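Local coordinates for microcin B17-processing protein McbD (Escherichia coli str. K-12 substr. MG1655, PDB 6GRH) that is needed to process the inactive microcin B17 precursor McbA into the active peptide antibiotic, and belongs to the YcaO cyclodehydratase family, at residues Lys74-Met79 against Ala87-Phe92; Glu78-Ser83 against Glu120-Pro125; Ala113-Ser118 against Asn337-Tyr342; Ala126-Leu131 against Lys356-Asp361. The protein carries 1 engineered substitution. All blocks are in the same frame, centred on the assembly; numbering follows the deposited sequence.

Contact 1 (Lys74-Met79 against Ala87-Phe92)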
# COMPACT_ATOMS: atom_id res chain seq x y z
N LYS E 74 11.38 -32.25 -51.83
CA LYS E 74 12.51 -32.85 -52.53
C LYS E 74 12.56 -34.34 -52.20
O LYS E 74 12.01 -34.77 -51.18
CB LYS E 74 13.83 -32.23 -52.07
CG LYS E 74 13.95 -30.72 -52.25
CD LYS E 74 15.40 -30.28 -52.06
CE LYS E 74 15.52 -28.77 -52.06
NZ LYS E 74 16.82 -28.33 -51.47
N THR E 75 13.23 -35.10 -53.06
CA THR E 75 13.53 -36.51 -52.77
C THR E 75 14.68 -36.55 -51.77
O THR E 75 15.39 -35.55 -51.57
CB THR E 75 14.00 -37.29 -54.03
OG1 THR E 75 15.32 -36.86 -54.40
CG2 THR E 75 13.05 -37.13 -55.19
N LEU E 76 14.88 -37.71 -51.16
CA LEU E 76 15.95 -37.88 -50.20
C LEU E 76 17.31 -37.52 -50.81
O LEU E 76 18.08 -36.77 -50.20
CB LEU E 76 15.94 -39.29 -49.61
CG LEU E 76 14.74 -39.69 -48.73
CD1 LEU E 76 14.88 -41.13 -48.26
CD2 LEU E 76 14.56 -38.77 -47.52
N TYR E 77 17.59 -38.00 -52.02
CA TYR E 77 18.89 -37.77 -52.68
C TYR E 77 19.09 -36.36 -53.26
O TYR E 77 20.21 -35.99 -53.57
CB TYR E 77 19.17 -38.83 -53.76
CG TYR E 77 19.60 -40.17 -53.21
CD1 TYR E 77 18.65 -41.08 -52.73
CD2 TYR E 77 20.95 -40.55 -53.17
CE1 TYR E 77 19.02 -42.30 -52.21
CE2 TYR E 77 21.34 -41.78 -52.66
CZ TYR E 77 20.36 -42.66 -52.18
OH TYR E 77 20.72 -43.88 -51.68
N GLU E 78 18.01 -35.60 -53.42
CA GLU E 78 18.12 -34.15 -53.74
C GLU E 78 18.42 -33.32 -52.48
O GLU E 78 19.05 -32.26 -52.55
CB GLU E 78 16.83 -33.65 -54.39
CG GLU E 78 16.66 -34.11 -55.83
CD GLU E 78 15.22 -34.28 -56.26
OE1 GLU E 78 14.30 -33.73 -55.60
OE2 GLU E 78 15.01 -34.99 -57.26
N MET E 79 17.99 -33.85 -51.34
CA MET E 79 17.85 -33.12 -50.09
C MET E 79 19.12 -33.12 -49.23
O MET E 79 19.31 -32.23 -48.40
CB MET E 79 16.69 -33.81 -49.34
CG MET E 79 16.16 -33.23 -48.08
SD MET E 79 15.12 -34.42 -47.20
CE MET E 79 13.82 -34.68 -48.40
N ALA E 87 20.85 -44.06 -45.56
CA ALA E 87 20.46 -44.40 -44.20
C ALA E 87 18.98 -44.07 -43.90
O ALA E 87 18.30 -44.83 -43.21
CB ALA E 87 21.35 -43.69 -43.19
N PHE E 88 18.49 -42.94 -44.40
CA PHE E 88 17.06 -42.62 -44.27
C PHE E 88 16.21 -43.64 -45.00
O PHE E 88 15.23 -44.14 -44.43
CB PHE E 88 16.72 -41.19 -44.74
CG PHE E 88 16.96 -40.14 -43.68
CD1 PHE E 88 16.03 -39.95 -42.65
CD2 PHE E 88 18.09 -39.35 -43.70
CE1 PHE E 88 16.24 -38.99 -41.66
CE2 PHE E 88 18.31 -38.37 -42.71
CZ PHE E 88 17.37 -38.19 -41.70
N THR E 89 16.60 -43.97 -46.23
CA THR E 89 15.90 -44.98 -47.04
C THR E 89 15.78 -46.30 -46.29
O THR E 89 14.72 -46.90 -46.27
CB THR E 89 16.61 -45.25 -48.38
OG1 THR E 89 16.80 -44.01 -49.08
CG2 THR E 89 15.79 -46.20 -49.24
N GLU E 90 16.88 -46.74 -45.66
CA GLU E 90 16.88 -47.98 -44.88
C GLU E 90 16.03 -47.87 -43.60
O GLU E 90 15.42 -48.85 -43.19
CB GLU E 90 18.31 -48.45 -44.58
CG GLU E 90 19.11 -48.88 -45.83
CD GLU E 90 18.35 -49.80 -46.77
OE1 GLU E 90 18.10 -50.96 -46.40
OE2 GLU E 90 17.97 -49.38 -47.89
N ALA E 91 15.97 -46.68 -43.00
CA ALA E 91 15.04 -46.43 -41.89
C ALA E 91 13.59 -46.51 -42.37
O ALA E 91 12.81 -47.28 -41.82
CB ALA E 91 15.32 -45.09 -41.21
N PHE E 92 13.25 -45.73 -43.39
CA PHE E 92 11.88 -45.69 -43.92
C PHE E 92 11.42 -47.05 -44.47
O PHE E 92 10.26 -47.42 -44.29
CB PHE E 92 11.73 -44.64 -45.04
CG PHE E 92 11.72 -43.21 -44.56
CD1 PHE E 92 10.93 -42.80 -43.50
CD2 PHE E 92 12.47 -42.25 -45.23
CE1 PHE E 92 10.93 -41.47 -43.08
CE2 PHE E 92 12.46 -40.92 -44.83
CZ PHE E 92 11.69 -40.53 -43.75

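Contact 2 (Glu78-Ser83 against Glu120-Pro125)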
# COMPACT_ATOMS: atom_id res chain seq x y z
N GLU E 78 18.01 -35.60 -53.42
CA GLU E 78 18.12 -34.15 -53.74
C GLU E 78 18.42 -33.32 -52.48
O GLU E 78 19.05 -32.26 -52.55
CB GLU E 78 16.83 -33.65 -54.39
CG GLU E 78 16.66 -34.11 -55.83
CD GLU E 78 15.22 -34.28 -56.26
OE1 GLU E 78 14.30 -33.73 -55.60
OE2 GLU E 78 15.01 -34.99 -57.26
N MET E 79 17.99 -33.85 -51.34
CA MET E 79 17.85 -33.12 -50.09
C MET E 79 19.12 -33.12 -49.23
O MET E 79 19.31 -32.23 -48.40
CB MET E 79 16.69 -33.81 -49.34
CG MET E 79 16.16 -33.23 -48.08
SD MET E 79 15.12 -34.42 -47.20
CE MET E 79 13.82 -34.68 -48.40
N MET E 80 19.96 -34.13 -49.41
CA MET E 80 21.13 -34.35 -48.57
C MET E 80 22.18 -35.13 -49.34
O MET E 80 21.90 -35.59 -50.45
CB MET E 80 20.71 -35.13 -47.30
CG MET E 80 20.20 -36.55 -47.53
SD MET E 80 19.43 -37.27 -46.05
CE MET E 80 17.81 -36.51 -46.06
N PRO E 81 23.40 -35.28 -48.77
CA PRO E 81 24.40 -36.17 -49.38
C PRO E 81 23.97 -37.64 -49.49
O PRO E 81 23.11 -38.09 -48.74
CB PRO E 81 25.61 -36.03 -48.43
CG PRO E 81 25.48 -34.65 -47.89
CD PRO E 81 24.00 -34.44 -47.72
N PRO E 82 24.60 -38.39 -50.40
CA PRO E 82 24.11 -39.73 -50.73
C PRO E 82 24.11 -40.77 -49.60
O PRO E 82 23.18 -41.59 -49.54
CB PRO E 82 25.04 -40.18 -51.88
CG PRO E 82 26.23 -39.30 -51.78
CD PRO E 82 25.75 -38.00 -51.23
N SER E 83 25.13 -40.78 -48.74
CA SER E 83 25.16 -41.77 -47.66
C SER E 83 24.16 -41.45 -46.53
O SER E 83 23.70 -42.35 -45.85
CB SER E 83 26.59 -41.97 -47.11
OG SER E 83 26.99 -40.87 -46.31
N GLU E 120 27.81 -29.52 -42.19
CA GLU E 120 27.34 -29.45 -43.57
C GLU E 120 25.82 -29.23 -43.58
O GLU E 120 25.06 -30.00 -42.99
CB GLU E 120 27.72 -30.72 -44.36
CG GLU E 120 27.04 -30.83 -45.72
CD GLU E 120 27.59 -31.95 -46.60
OE1 GLU E 120 28.27 -32.88 -46.10
OE2 GLU E 120 27.32 -31.91 -47.81
N GLN E 121 25.41 -28.17 -44.25
CA GLN E 121 24.01 -27.81 -44.34
C GLN E 121 23.28 -28.73 -45.30
O GLN E 121 23.81 -29.12 -46.33
CB GLN E 121 23.85 -26.38 -44.81
CG GLN E 121 24.45 -25.37 -43.83
CD GLN E 121 24.09 -23.96 -44.21
OE1 GLN E 121 22.94 -23.58 -44.12
NE2 GLN E 121 25.08 -23.18 -44.66
N GLN E 122 22.05 -29.09 -44.93
CA GLN E 122 21.21 -29.93 -45.77
C GLN E 122 19.74 -29.78 -45.35
O GLN E 122 19.39 -28.85 -44.63
CB GLN E 122 21.68 -31.39 -45.68
CG GLN E 122 21.57 -32.00 -44.31
CD GLN E 122 21.70 -33.50 -44.36
OE1 GLN E 122 22.80 -34.02 -44.54
NE2 GLN E 122 20.58 -34.21 -44.20
N GLU E 123 18.89 -30.68 -45.83
CA GLU E 123 17.55 -30.81 -45.33
C GLU E 123 17.27 -32.24 -44.92
O GLU E 123 17.96 -33.18 -45.34
CB GLU E 123 16.55 -30.33 -46.39
CG GLU E 123 16.57 -28.83 -46.59
CD GLU E 123 15.85 -28.37 -47.83
OE1 GLU E 123 16.10 -28.93 -48.92
OE2 GLU E 123 15.03 -27.44 -47.73
N ILE E 124 16.27 -32.40 -44.06
CA ILE E 124 15.79 -33.70 -43.67
C ILE E 124 14.27 -33.70 -43.82
O ILE E 124 13.66 -32.63 -44.00
CB ILE E 124 16.24 -34.07 -42.24
CG1 ILE E 124 15.73 -33.07 -41.21
CG2 ILE E 124 17.77 -34.17 -42.19
CD1 ILE E 124 16.08 -33.47 -39.79
N PRO E 125 13.65 -34.91 -43.81
CA PRO E 125 12.20 -34.95 -43.97
C PRO E 125 11.45 -34.30 -42.83
O PRO E 125 11.69 -34.62 -41.67
CB PRO E 125 11.89 -36.45 -44.03
CG PRO E 125 13.12 -37.03 -44.61
CD PRO E 125 14.23 -36.26 -43.95

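Contact 3 (Ala113-Ser118 against Asn337-Tyr342)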
# COMPACT_ATOMS: atom_id res chain seq x y z
N ALA E 113 18.50 -28.41 -41.79
CA ALA E 113 19.31 -29.11 -40.80
C ALA E 113 20.79 -28.94 -41.11
O ALA E 113 21.16 -28.54 -42.22
CB ALA E 113 18.94 -30.58 -40.75
N PHE E 114 21.63 -29.26 -40.14
CA PHE E 114 23.05 -29.45 -40.44
C PHE E 114 23.57 -30.71 -39.79
O PHE E 114 23.03 -31.16 -38.78
CB PHE E 114 23.88 -28.22 -40.03
CG PHE E 114 23.80 -27.85 -38.57
CD1 PHE E 114 24.68 -28.42 -37.64
CD2 PHE E 114 22.91 -26.87 -38.13
CE1 PHE E 114 24.63 -28.06 -36.29
CE2 PHE E 114 22.86 -26.52 -36.79
CZ PHE E 114 23.73 -27.10 -35.87
N ASN E 115 24.60 -31.30 -40.39
CA ASN E 115 25.24 -32.49 -39.85
C ASN E 115 25.96 -32.11 -38.54
O ASN E 115 26.74 -31.16 -38.50
CB ASN E 115 26.22 -33.08 -40.88
CG ASN E 115 26.93 -34.34 -40.38
OD1 ASN E 115 27.86 -34.27 -39.57
ND2 ASN E 115 26.52 -35.49 -40.89
N LEU E 116 25.68 -32.86 -37.48
CA LEU E 116 26.21 -32.58 -36.15
C LEU E 116 27.75 -32.46 -36.09
O LEU E 116 28.28 -31.67 -35.31
CB LEU E 116 25.75 -33.66 -35.17
CG LEU E 116 26.18 -33.57 -33.70
CD1 LEU E 116 25.61 -32.33 -33.06
CD2 LEU E 116 25.72 -34.80 -32.91
N PHE E 117 28.43 -33.22 -36.92
CA PHE E 117 29.89 -33.30 -36.89
C PHE E 117 30.59 -32.39 -37.90
O PHE E 117 31.57 -31.73 -37.56
CB PHE E 117 30.33 -34.75 -37.09
CG PHE E 117 29.56 -35.73 -36.26
CD1 PHE E 117 29.71 -35.74 -34.88
CD2 PHE E 117 28.68 -36.62 -36.85
CE1 PHE E 117 29.00 -36.63 -34.10
CE2 PHE E 117 27.96 -37.52 -36.08
CZ PHE E 117 28.13 -37.54 -34.70
N SER E 118 30.11 -32.37 -39.14
CA SER E 118 30.75 -31.58 -40.21
C SER E 118 30.19 -30.16 -40.36
O SER E 118 30.79 -29.33 -41.04
CB SER E 118 30.60 -32.30 -41.55
OG SER E 118 29.27 -32.21 -42.02
N ASN E 337 25.80 -40.01 -39.57
CA ASN E 337 24.47 -39.55 -39.97
C ASN E 337 23.63 -39.10 -38.77
O ASN E 337 22.62 -39.74 -38.43
CB ASN E 337 23.74 -40.66 -40.74
CG ASN E 337 24.42 -40.98 -42.05
OD1 ASN E 337 24.81 -40.08 -42.78
ND2 ASN E 337 24.56 -42.28 -42.35
N ILE E 338 24.07 -38.02 -38.14
CA ILE E 338 23.34 -37.39 -37.04
C ILE E 338 23.19 -35.93 -37.43
O ILE E 338 24.19 -35.26 -37.76
CB ILE E 338 24.05 -37.53 -35.68
CG1 ILE E 338 24.39 -38.98 -35.39
CG2 ILE E 338 23.16 -36.98 -34.57
CD1 ILE E 338 25.03 -39.23 -34.03
N PHE E 339 21.96 -35.44 -37.37
CA PHE E 339 21.58 -34.15 -37.91
C PHE E 339 20.91 -33.32 -36.85
O PHE E 339 20.28 -33.85 -35.93
CB PHE E 339 20.65 -34.34 -39.12
CG PHE E 339 21.23 -35.26 -40.14
CD1 PHE E 339 22.26 -34.82 -40.95
CD2 PHE E 339 20.84 -36.59 -40.18
CE1 PHE E 339 22.87 -35.69 -41.84
CE2 PHE E 339 21.42 -37.45 -41.08
CZ PHE E 339 22.44 -37.00 -41.92
N VAL E 340 21.04 -32.01 -36.99
CA VAL E 340 20.42 -31.07 -36.11
C VAL E 340 19.41 -30.27 -36.93
O VAL E 340 19.81 -29.44 -37.75
CB VAL E 340 21.45 -30.11 -35.50
CG1 VAL E 340 20.79 -29.18 -34.52
CG2 VAL E 340 22.60 -30.88 -34.85
N TYR E 341 18.12 -30.52 -36.70
CA TYR E 341 17.10 -29.60 -37.14
C TYR E 341 17.19 -28.38 -36.27
O TYR E 341 17.40 -28.49 -35.04
CB TYR E 341 15.69 -30.18 -36.99
CG TYR E 341 14.62 -29.13 -37.00
CD1 TYR E 341 14.19 -28.57 -38.19
CD2 TYR E 341 14.05 -28.69 -35.82
CE1 TYR E 341 13.20 -27.61 -38.22
CE2 TYR E 341 13.08 -27.69 -35.82
CZ TYR E 341 12.65 -27.15 -37.01
OH TYR E 341 11.68 -26.17 -37.01
N TYR E 342 17.01 -27.21 -36.87
CA TYR E 342 17.05 -25.97 -36.09
C TYR E 342 16.08 -24.95 -36.64
O TYR E 342 15.75 -24.95 -37.84
CB TYR E 342 18.49 -25.41 -36.03
CG TYR E 342 18.97 -24.87 -37.34
CD1 TYR E 342 19.53 -25.71 -38.29
CD2 TYR E 342 18.81 -23.52 -37.65
CE1 TYR E 342 19.93 -25.21 -39.52
CE2 TYR E 342 19.21 -23.02 -38.87
CZ TYR E 342 19.74 -23.86 -39.81
OH TYR E 342 20.14 -23.34 -41.03
O HOH W 1 21.13 -25.19 -42.84

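Contact 4 (Ala126-Leu131 against Lys356-Asp361)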
# COMPACT_ATOMS: atom_id res chain seq x y z
N ALA E 126 10.54 -33.40 -43.19
CA ALA E 126 9.71 -32.69 -42.23
C ALA E 126 8.80 -33.63 -41.44
O ALA E 126 8.49 -33.34 -40.26
CB ALA E 126 8.88 -31.64 -42.95
N VAL E 127 8.39 -34.74 -42.06
CA VAL E 127 7.49 -35.70 -41.41
C VAL E 127 8.05 -36.27 -40.08
O VAL E 127 7.28 -36.66 -39.19
CB VAL E 127 7.13 -36.84 -42.38
CG1 VAL E 127 8.31 -37.80 -42.57
CG2 VAL E 127 5.88 -37.57 -41.91
N ILE E 128 9.37 -36.30 -39.95
CA ILE E 128 10.00 -36.76 -38.71
C ILE E 128 9.89 -35.72 -37.56
O ILE E 128 9.85 -36.10 -36.40
CB ILE E 128 11.48 -37.15 -38.97
CG1 ILE E 128 11.52 -38.25 -40.04
CG2 ILE E 128 12.15 -37.65 -37.69
CD1 ILE E 128 12.89 -38.49 -40.62
N ILE E 129 9.81 -34.45 -37.92
CA ILE E 129 9.94 -33.34 -36.97
C ILE E 129 8.62 -32.73 -36.52
O ILE E 129 8.45 -32.43 -35.34
CB ILE E 129 10.86 -32.27 -37.58
CG1 ILE E 129 12.26 -32.49 -37.02
CG2 ILE E 129 10.37 -30.87 -37.25
CD1 ILE E 129 13.35 -32.49 -38.06
N ALA E 130 7.69 -32.55 -37.45
CA ALA E 130 6.41 -31.92 -37.16
C ALA E 130 5.46 -32.91 -36.46
O ALA E 130 5.27 -34.01 -36.94
CB ALA E 130 5.80 -31.43 -38.47
N LEU E 131 4.87 -32.53 -35.33
CA LEU E 131 4.01 -33.48 -34.60
C LEU E 131 2.55 -33.43 -35.05
O LEU E 131 1.83 -34.44 -34.91
CB LEU E 131 4.19 -33.31 -33.09
CG LEU E 131 5.42 -34.08 -32.59
CD1 LEU E 131 6.24 -34.69 -33.71
CD2 LEU E 131 6.29 -33.18 -31.74
N LYS E 356 16.20 -30.18 -32.87
CA LYS E 356 15.96 -31.61 -32.69
C LYS E 356 17.11 -32.39 -33.32
O LYS E 356 17.45 -32.16 -34.50
CB LYS E 356 14.63 -32.05 -33.29
CG LYS E 356 14.25 -33.53 -33.05
CD LYS E 356 13.04 -33.89 -33.88
CE LYS E 356 12.61 -35.36 -33.83
NZ LYS E 356 11.92 -35.68 -32.55
N ILE E 357 17.71 -33.26 -32.53
CA ILE E 357 18.73 -34.15 -33.00
C ILE E 357 18.08 -35.44 -33.45
O ILE E 357 17.35 -36.07 -32.67
CB ILE E 357 19.84 -34.36 -31.95
CG1 ILE E 357 20.60 -33.04 -31.82
CG2 ILE E 357 20.77 -35.48 -32.41
CD1 ILE E 357 21.77 -33.03 -30.90
N VAL E 358 18.37 -35.80 -34.70
CA VAL E 358 17.76 -36.90 -35.44
C VAL E 358 18.85 -37.74 -36.09
O VAL E 358 19.75 -37.18 -36.74
CB VAL E 358 16.89 -36.39 -36.61
CG1 VAL E 358 16.30 -37.54 -37.42
CG2 VAL E 358 15.77 -35.50 -36.10
N SER E 359 18.75 -39.06 -35.96
CA SER E 359 19.59 -39.98 -36.72
C SER E 359 18.82 -41.23 -37.18
O SER E 359 18.29 -41.97 -36.34
CB SER E 359 20.80 -40.40 -35.91
OG SER E 359 21.62 -41.28 -36.69
N PRO E 360 18.81 -41.51 -38.50
CA PRO E 360 18.24 -42.80 -38.98
C PRO E 360 19.09 -44.03 -38.65
O PRO E 360 18.64 -45.14 -38.90
CB PRO E 360 18.15 -42.60 -40.49
CG PRO E 360 19.28 -41.66 -40.80
CD PRO E 360 19.35 -40.71 -39.62
N ASP E 361 20.31 -43.83 -38.12
CA ASP E 361 21.13 -44.93 -37.60
C ASP E 361 20.90 -45.27 -36.12
O ASP E 361 21.50 -46.22 -35.59
CB ASP E 361 22.60 -44.62 -37.86
CG ASP E 361 22.96 -44.78 -39.33
OD1 ASP E 361 22.39 -45.67 -40.00
OD2 ASP E 361 23.82 -44.01 -39.83
O HOH W 2 9.62 -33.85 -33.27

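Contact 1 (Lys74-Met79 against Ala87-Phe92)
Leu76 meets Phe88, Thr89 and Phe92 on one side of helix 82-95. The apolar contacts all run through its two methyl groups. Leu76 CD1 lies 4.0 Å from Phe88 CB, close to the root of that side chain. The Phe88 ring itself leads away from Leu76. The same methyl reaches the rim of the Phe92 ring, with Leu76 CD1 4.0 Å from Phe92 CD2. The second methyl, Leu76 CD2, sits 4.0 Å from Phe92 CE2. The two methyls lie side by side along the CD2-CE2 edge of the ring, near its plane. Leu76 CG stands beside the backbone N, anti to the carbonyl carbon (chi1 -66°), and from there both methyls reach that edge.

The two segments belong to successive helices, the short helix 76-79 and the longer 82-95, joined by a tight connection. Thr75 is the N-cap of the first. With Glu78 it forms a capping box: Glu78 N donates to Thr75 OG1 at 3.1 Å, and Thr75 N donates to Glu78 OE1 at 3.1 Å. The second bond is nearly straight (174°) but arrives from above the carboxylate plane.

Polar atoms take a small part in the contact itself. Thr89 OG1 lies 3.6 Å from Leu76 CD1, and the Tyr77 ring approaches it obliquely, with Tyr77 CE1 4.2 Å from Thr89 OG1. The hydroxyl is hydrogen-bonded to Ala85 O, one turn earlier in its own helix. Behind the contact, Phe108 of strand 108-115 touches Leu76 and meets the Phe92 ring with nearly parallel planes. Pro125 touches both Leu76 and Phe92.

Contact 2 (Glu78-Ser83 against Glu120-Pro125)
Met79 and Glu123 share the backbone bond of this contact. Glu123 N donates to Met79 O at 3.0 Å, with an N-H...O angle of 161°. Their side chains cross at about a right angle. With CG anti to the backbone N (chi1 -173°), Met79 CG comes to 3.4 Å from Glu123 CB. Farther out on the same chain, Met79 SD packs 3.8 Å from Pro125 CD.

Met80 and Pro81 continue the contact across Gln122. The amide of Gln122 lies against Met80 CB, with Gln122 NE2 3.2 Å away, while Gln122 OE1 is 3.4 Å from Pro81 CD. Met80 CE turns toward the strand and comes 3.4 Å from Glu123 O. Pro81 and Glu120 meet tip to tip, with Pro81 CG 3.3 Å from Glu120 OE2.

The next shell fixes these groups. Gln122 NE2 donates to Glu123 O at 3.0 Å, from above the carbonyl plane, which holds the amide beside the methionine. The carboxylate of Glu123 forms a salt bridge with Lys74. Strand 121-125 is paired with strand 108-115, and Phe88 covers both Met80 and Ile124. The turn between helices 76-79 and 82-95 is thus laid on a sheet strand. One backbone bond ties the end of the first helix to that strand. The apolar part is Met79 SD and Met80 CE on Pro125, whereas Pro81 meets side-chain oxygens.

Contact 3 (Ala113-Ser118 against Asn337-Tyr342)
The Phe114 ring has Val340 CB over one face, 3.9 Å from the ring centroid and offset toward the rim. Tyr342 CE1 lies at its edge, in plane. The Phe114 and Tyr342 rings are oblique, with planes at 47°. The Phe117 ring carries Leu116 CB over its centre on one face, and at its edge Ile338 CD1 is 3.6 Å from Phe117 CZ. Asn115 ND2 lies obliquely to the Phe339 ring, 3.8 Å from Phe339 CE1, and is hydrogen-bonded to Asp336 O.

Strands 108-115 and 339-347 run antiparallel here, and Phe114 with Val340 is a hydrogen-bonded pair. Val340 N donates to Phe114 O at 2.8 Å, and Phe114 N to Val340 O at 3.0 Å. Beyond the strand end, Leu116 N donates to Ile338 O at 2.8 Å in a nearly straight bond (172°). Asn115 OD1 accepts from Phe117 N in an Asx turn and from Ser118 N in an Asx motif, the two donors on opposite faces of its plane.

Tyr342 OH is hydrogen-bonded to Ser35 OG of the McbB chain, and Leu28 of that chain packs on Phe114. Backbone bonds fix the strand pairing, while Phe114 and Tyr342 carry it to the McbB chain.

Contact 4 (Ala126-Leu131 against Lys356-Asp361)
The loop that follows strand 121-125 packs here on the end of strand 350-358, a strand of the antiparallel sheet. Residues 126-129 form a turn with helical backbone angles. Ala126 O accepts from both Ile129 N and Ala130 N, and the turn presents Ile128 and Ile129 to the strand.

Ile128 and Val358 touch through methyl groups, and Ile128 CG2 is 4.2 Å from Val358 CG1. Their side chains cross at a slant. Ile129 occupies two conformers, so the contacts of its side chain are less certain. In one of them Ile129 CD1 lies 4.3 Å from Val358 CG2, and the two branches of Val358 would then meet two different isoleucines. In the same conformer Ile129 and Lys356 slide past each other in opposite directions, with Ile129 CG1 3.5 Å from Lys356 CD.

Lys356 CG is anti to the backbone N (chi1 -175°). The chain stays extended until it bends at its last torsion (chi4 76°), which sets the place of NZ. Lys356 CE passes 3.8 Å from Ile128 O. A water links the two segments: it donates to Ile129 O at 2.8 Å and accepts from Lys356 NZ at 3.0 Å. The buried ammonium is also held by Cys149 O and Asp147 O. These three oxygens, two carbonyl and one water, grip the ammonium and would probably help to stabilise its charge.

Phe64 of helix 47-66 touches both Ile129 and Lys356. Phe88 of helix 82-95 packs on Ile128 and Pro360. Strand 339-347 pairs with strand 350-358 beside the contact.

All four contacts are mostly buried, but the centres of contacts 1 and 2 lie about 24 and 25 Å from the centre of the chain, with exposed residues at their margins. Contact 4 is the most central, its centre about 13 Å from that of the chain. Contacts 1 and 2 share helices 76-79 and 82-95, and a salt bridge from Lys74 to Glu123 joins them. Contacts 2, 3 and 4 reach the same sheet. Their chemistry differs. Contact 1 is mainly apolar across its helices, contact 2 adds one backbone bond, contact 3 has three, and contact 4 relies on methyl packing and a water bridge. Phe88 links contact 1 with all the others, touching Met80, Phe339 and Ile128.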